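Local structure of eukaryotic translation initiation factor 4 gamma 5 (Trypanosoma cruzi, 6OZU) at residues E175-H178 with F179-L183; L221-T224 with V225-I228. The protein probably takes part in translation initiation as an eIF4G-type factor, whose MIF4G domain would be expected to serve as a helical protein-binding scaffold. One frame throughout, in Å; residues are numbered along the deposited sequence.

How the interactions relate
Interactions 1 and 2 lie on two helices of the same all-helical MIF4G domain. Interaction 1 falls within helix 173-186 and comes first along the chain; interaction 2 falls within helix 215-235, the last helix of the chain, with helix 194-208 between them in sequence. They are about 14 Å apart, centre to centre, and the two helices touch directly: Leu183 CD1 of interaction 1 packs at 3.3 Å against Thr224 CG2 of interaction 2 and also meets Ile228, while Phe179 reaches Thr224 more loosely. Each turn is held by its own local bonds, and side chains between the helices join them, consistent with the helix-on-helix packing that builds a MIF4G domain.

Interaction 1: residues E175-H178 with F179-L183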
ATOM      1  N   GLU A 175       1.522   8.112  13.417  1.00 46.73           N
ATOM      2  CA  GLU A 175       0.421   7.872  12.485  1.00 47.14           C
ATOM      3  C   GLU A 175       0.258   9.007  11.498  1.00 50.57           C
ATOM      4  O   GLU A 175       0.073   8.732  10.313  1.00 50.58           O
ATOM      5  CB  GLU A 175      -0.875   7.620  13.253  1.00 50.15           C
ATOM      6  CG  GLU A 175      -1.088   6.158  13.586  1.00 67.02           C
ATOM      7  CD  GLU A 175       0.010   5.506  14.395  1.00 97.22           C
ATOM      8  OE1 GLU A 175       0.661   4.583  13.856  1.00 92.96           O
ATOM      9  OE2 GLU A 175       0.241   5.940  15.548  1.00102.03           O
ATOM     10  N   LEU A 176       0.383  10.275  11.967  1.00 46.65           N
ATOM     11  CA  LEU A 176       0.328  11.446  11.116  1.00 47.21           C
ATOM     12  C   LEU A 176       1.449  11.412  10.081  1.00 47.56           C
ATOM     13  O   LEU A 176       1.200  11.799   8.937  1.00 45.89           O
ATOM     14  CB  LEU A 176       0.467  12.723  11.955  1.00 49.12           C
ATOM     15  CG  LEU A 176      -0.819  13.344  12.451  1.00 55.91           C
ATOM     16  CD1 LEU A 176      -0.554  14.235  13.654  1.00 57.55           C
ATOM     17  CD2 LEU A 176      -1.479  14.132  11.367  1.00 57.41           C
ATOM     18  N   ILE A 177       2.685  10.962  10.475  1.00 42.90           N
ATOM     19  CA  ILE A 177       3.852  10.859   9.584  1.00 41.63           C
ATOM     20  C   ILE A 177       3.607   9.805   8.493  1.00 43.95           C
ATOM     21  O   ILE A 177       3.832  10.103   7.326  1.00 43.22           O
ATOM     22  CB  ILE A 177       5.195  10.676  10.333  1.00 45.08           C
ATOM     23  CG1 ILE A 177       5.328  11.699  11.484  1.00 46.05           C
ATOM     24  CG2 ILE A 177       6.381  10.800   9.355  1.00 45.96           C
ATOM     25  CD1 ILE A 177       6.318  11.356  12.562  1.00 52.23           C
ATOM     26  N   HIS A 178       3.069   8.614   8.849  1.00 41.84           N
ATOM     27  CA  HIS A 178       2.706   7.572   7.857  1.00 41.85           C
ATOM     28  C   HIS A 178       1.717   8.116   6.818  1.00 48.80           C
ATOM     29  O   HIS A 178       1.901   7.884   5.618  1.00 51.11           O
ATOM     30  CB  HIS A 178       2.164   6.284   8.511  1.00 41.31           C
ATOM     31  CG  HIS A 178       3.120   5.606   9.461  1.00 43.41           C
ATOM     32  ND1 HIS A 178       4.479   5.522   9.198  1.00 44.80           N
ATOM     33  CD2 HIS A 178       2.873   5.011  10.650  1.00 43.74           C
ATOM     34  CE1 HIS A 178       4.997   4.863  10.224  1.00 43.78           C
ATOM     35  NE2 HIS A 178       4.072   4.554  11.126  1.00 43.54           N
ATOM     36  N   PHE A 179       0.739   8.925   7.278  1.00 43.38           N
ATOM     37  CA  PHE A 179      -0.246   9.580   6.432  1.00 42.56           C
ATOM     38  C   PHE A 179       0.349  10.618   5.500  1.00 46.64           C
ATOM     39  O   PHE A 179      -0.129  10.701   4.373  1.00 46.67           O
ATOM     40  CB  PHE A 179      -1.373  10.200   7.272  1.00 44.60           C
ATOM     41  CG  PHE A 179      -2.443  10.883   6.456  1.00 45.86           C
ATOM     42  CD1 PHE A 179      -3.385  10.139   5.753  1.00 49.09           C
ATOM     43  CD2 PHE A 179      -2.482  12.264   6.351  1.00 47.15           C
ATOM     44  CE1 PHE A 179      -4.365  10.769   4.975  1.00 50.23           C
ATOM     45  CE2 PHE A 179      -3.465  12.893   5.578  1.00 50.28           C
ATOM     46  CZ  PHE A 179      -4.403  12.144   4.904  1.00 48.42           C
ATOM     47  N   MET A 180       1.344  11.446   5.951  1.00 43.36           N
ATOM     48  CA  MET A 180       1.930  12.473   5.075  1.00 43.85           C
ATOM     49  C   MET A 180       2.689  11.817   3.948  1.00 48.14           C
ATOM     50  O   MET A 180       2.754  12.334   2.829  1.00 46.62           O
ATOM     51  CB  MET A 180       2.930  13.416   5.787  1.00 46.90           C
ATOM     52  CG  MET A 180       2.540  13.883   7.153  1.00 50.51           C
ATOM     53  SD  MET A 180       3.744  15.013   7.904  1.00 53.26           S
ATOM     54  CE  MET A 180       5.226  14.425   7.203  1.00 49.24           C
ATOM     55  N   ASN A 181       3.317  10.712   4.260  1.00 47.45           N
ATOM     56  CA  ASN A 181       4.115  10.013   3.281  1.00 47.91           C
ATOM     57  C   ASN A 181       3.215   9.311   2.272  1.00 47.88           C
ATOM     58  O   ASN A 181       3.458   9.445   1.073  1.00 47.58           O
ATOM     59  CB  ASN A 181       5.146   9.152   3.979  1.00 48.87           C
ATOM     60  CG  ASN A 181       6.251  10.034   4.550  1.00 63.76           C
ATOM     61  OD1 ASN A 181       7.000  10.684   3.813  1.00 57.02           O
ATOM     62  ND2 ASN A 181       6.324  10.151   5.872  1.00 52.40           N
ATOM     63  N   LEU A 182       2.083   8.776   2.739  1.00 43.60           N
ATOM     64  CA  LEU A 182       1.014   8.178   1.921  1.00 43.44           C
ATOM     65  C   LEU A 182       0.437   9.297   1.018  1.00 45.17           C
ATOM     66  O   LEU A 182       0.381   9.139  -0.208  1.00 44.96           O
ATOM     67  CB  LEU A 182      -0.071   7.656   2.865  1.00 43.74           C
ATOM     68  CG  LEU A 182      -0.930   6.442   2.489  1.00 50.70           C
ATOM     69  CD1 LEU A 182      -2.370   6.787   2.481  1.00 50.81           C
ATOM     70  CD2 LEU A 182      -0.483   5.743   1.213  1.00 56.18           C
ATOM     71  N   LEU A 183       0.080  10.456   1.639  1.00 38.90           N
ATOM     72  CA  LEU A 183      -0.396  11.658   0.967  1.00 38.41           C
ATOM     73  C   LEU A 183       0.540  12.092  -0.161  1.00 42.60           C
ATOM     74  O   LEU A 183       0.063  12.453  -1.227  1.00 45.01           O
ATOM     75  CB  LEU A 183      -0.578  12.822   1.965  1.00 37.90           C
ATOM     76  CG  LEU A 183      -1.063  14.146   1.361  1.00 41.91           C
ATOM     77  CD1 LEU A 183      -2.451  13.969   0.748  1.00 42.91           C
ATOM     78  CD2 LEU A 183      -0.996  15.289   2.355  1.00 39.97           C
TER
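Ile177 O accepts two hydrogen bonds from one residue, Asn181, a turn further along helix 173-186. The backbone N of Asn181 supplies the regular helical bond. Its side-chain ND2 adds a second at 2.9 Å to Ile177 O, a bent one with an N-H...O angle of 131°. The amide nitrogen stands above the carbonyl plane rather than on a lone pair, and the oxygen is itself tilted out of the amide plane of Asn181. CG of Asn181 lies beside its own backbone N (chi1 -74°), which turns the amide back toward the preceding turn, alongside the side chain of Ile177, and Ile177 CG2 lies 3.5 Å from Asn181 ND2. On the same exposed side, Met180 bends at chi3 and brings CE to 4.4 Å from Ile177 CG2, a loose apolar touch. Glu175 O, Leu176 O and His178 O accept from the backbone N of Phe179, Met180 and Leu182.

The other side faces inward: Phe179 and Leu182 meet Leu157 of helix 150-162, and His178 lies on Lys133 and Ile136 of helix 118-144. Apolar groups and a ring suit that buried side, whereas asparagine suits the open one, where its amide also lies near a bound glycerol. The bent, off-plane side-chain bond is probably the weaker of the two at Ile177 O; it supplements the helical bond and limits rotation of the Asn181 amide.

Interaction 2: residues L221-T224 with V225-I228; sequences LLNT and VETI
Asn223 and Glu226, three residues apart on the outer side of helix 215-235, meet with their flat ends steeply inclined: the amide and carboxylate planes are 68° apart. Asn223 ND2 donates to Glu226 OE2 at 3.3 Å, a long bond with an N-H...O angle of 138°. The carboxylate oxygen lies within the amide plane of Asn223, but the nitrogen comes from above the carboxylate plane, so the geometry suits the donor better than the acceptor and the bond is probably weak. Glu226 gets there with CG anti to its backbone N (chi1 -159°) and its chain extended beyond it. A polar amide and an acid suit this solvent-facing strip.

The carbonyl of Asn223 is gripped twice by Thr227. Thr227 N makes the helical bond at 2.9 Å to Asn223 O, and the hydroxyl Thr227 OG1 donates to the same Asn223 O at 2.8 Å, the two donors arriving from opposite faces of the carbonyl plane. Threonine can do this because OG1 sits beside its own backbone N (chi1 -51°), turned back toward the preceding turn. Thr224 does the same three residues earlier, its OG1 bonding to Leu220 O, while its methyl CG2 is turned to the neighbouring helices.

On the inner side branched chains lie close against the carbonyls of the preceding turn. Val225 CG2 lies 3.4 Å from Leu221 O, and Ile228 CG1 lies 3.3 Å from Thr224 O. Their apolar branches suit a buried side: Val225 packs on Leu205 and on the side chains of Arg202 and Glu206 of helix 194-208, while Thr224 touches Leu205 and, with Ile228, Leu183 of helix 173-186, so that this final helix is seated on both.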
ATOM      1  N   LEU A 221      -8.428  16.924   7.127  1.00 49.75           N
ATOM      2  CA  LEU A 221      -9.016  16.353   5.910  1.00 47.82           C
ATOM      3  C   LEU A 221      -9.392  17.395   4.858  1.00 53.72           C
ATOM      4  O   LEU A 221      -9.141  17.164   3.671  1.00 53.58           O
ATOM      5  CB  LEU A 221     -10.192  15.463   6.261  1.00 47.65           C
ATOM      6  CG  LEU A 221      -9.871  14.236   7.120  1.00 51.31           C
ATOM      7  CD1 LEU A 221     -11.121  13.689   7.779  1.00 52.99           C
ATOM      8  CD2 LEU A 221      -9.088  13.167   6.319  1.00 48.94           C
ATOM      9  N   LEU A 222      -9.927  18.561   5.291  1.00 51.52           N
ATOM     10  CA  LEU A 222     -10.288  19.646   4.382  1.00 53.04           C
ATOM     11  C   LEU A 222      -9.091  20.346   3.786  1.00 57.42           C
ATOM     12  O   LEU A 222      -9.136  20.680   2.608  1.00 58.69           O
ATOM     13  CB  LEU A 222     -11.245  20.666   5.028  1.00 55.46           C
ATOM     14  CG  LEU A 222     -12.670  20.159   5.285  1.00 62.76           C
ATOM     15  CD1 LEU A 222     -13.450  21.149   6.069  1.00 64.77           C
ATOM     16  CD2 LEU A 222     -13.394  19.880   3.990  1.00 67.20           C
ATOM     17  N   ASN A 223      -8.028  20.602   4.590  1.00 52.80           N
ATOM     18  CA  ASN A 223      -6.811  21.248   4.092  1.00 51.50           C
ATOM     19  C   ASN A 223      -6.054  20.332   3.128  1.00 51.77           C
ATOM     20  O   ASN A 223      -5.506  20.829   2.139  1.00 51.51           O
ATOM     21  CB  ASN A 223      -5.899  21.733   5.220  1.00 50.02           C
ATOM     22  CG  ASN A 223      -5.044  22.913   4.842  1.00 65.30           C
ATOM     23  OD1 ASN A 223      -3.918  23.075   5.297  1.00 60.77           O
ATOM     24  ND2 ASN A 223      -5.548  23.745   3.967  1.00 58.03           N
ATOM     25  N   THR A 224      -6.066  19.004   3.398  1.00 44.87           N
ATOM     26  CA  THR A 224      -5.419  17.978   2.576  1.00 44.32           C
ATOM     27  C   THR A 224      -6.094  17.894   1.189  1.00 48.93           C
ATOM     28  O   THR A 224      -5.407  18.007   0.164  1.00 48.03           O
ATOM     29  CB  THR A 224      -5.332  16.642   3.338  1.00 55.27           C
ATOM     30  OG1 THR A 224      -4.528  16.830   4.502  1.00 52.82           O
ATOM     31  CG2 THR A 224      -4.725  15.558   2.521  1.00 51.96           C
ATOM     32  N   VAL A 225      -7.441  17.770   1.166  1.00 46.59           N
ATOM     33  CA  VAL A 225      -8.226  17.759  -0.081  1.00 46.17           C
ATOM     34  C   VAL A 225      -7.991  19.064  -0.853  1.00 47.80           C
ATOM     35  O   VAL A 225      -7.795  19.027  -2.058  1.00 47.96           O
ATOM     36  CB  VAL A 225      -9.734  17.448   0.178  1.00 50.87           C
ATOM     37  CG1 VAL A 225     -10.666  17.891  -0.949  1.00 51.73           C
ATOM     38  CG2 VAL A 225      -9.954  15.992   0.564  1.00 49.52           C
ATOM     39  N   GLU A 226      -7.929  20.190  -0.150  1.00 44.79           N
ATOM     40  CA  GLU A 226      -7.679  21.511  -0.725  1.00 46.42           C
ATOM     41  C   GLU A 226      -6.299  21.596  -1.403  1.00 52.20           C
ATOM     42  O   GLU A 226      -6.210  22.106  -2.507  1.00 53.84           O
ATOM     43  CB  GLU A 226      -7.827  22.571   0.359  1.00 48.76           C
ATOM     44  CG  GLU A 226      -8.091  23.976  -0.142  1.00 62.18           C
ATOM     45  CD  GLU A 226      -8.125  25.061   0.916  1.00 87.27           C
ATOM     46  OE1 GLU A 226      -8.178  26.247   0.526  1.00106.44           O
ATOM     47  OE2 GLU A 226      -8.097  24.738   2.126  1.00 73.24           O
ATOM     48  N   THR A 227      -5.230  21.088  -0.739  1.00 48.71           N
ATOM     49  CA  THR A 227      -3.857  21.037  -1.266  1.00 47.91           C
ATOM     50  C   THR A 227      -3.789  20.087  -2.479  1.00 50.22           C
ATOM     51  O   THR A 227      -3.111  20.424  -3.458  1.00 52.11           O
ATOM     52  CB  THR A 227      -2.869  20.648  -0.167  1.00 55.96           C
ATOM     53  OG1 THR A 227      -3.081  21.493   0.957  1.00 59.47           O
ATOM     54  CG2 THR A 227      -1.434  20.740  -0.626  1.00 51.95           C
ATOM     55  N   ILE A 228      -4.474  18.917  -2.410  1.00 42.57           N
ATOM     56  CA  ILE A 228      -4.576  17.946  -3.513  1.00 41.62           C
ATOM     57  C   ILE A 228      -5.148  18.681  -4.739  1.00 48.58           C
ATOM     58  O   ILE A 228      -4.609  18.523  -5.829  1.00 49.89           O
ATOM     59  CB  ILE A 228      -5.452  16.703  -3.139  1.00 42.85           C
ATOM     60  CG1 ILE A 228      -4.682  15.755  -2.202  1.00 41.40           C
ATOM     61  CG2 ILE A 228      -5.941  15.933  -4.407  1.00 43.68           C
ATOM     62  CD1 ILE A 228      -5.480  14.542  -1.646  1.00 38.73           C
TER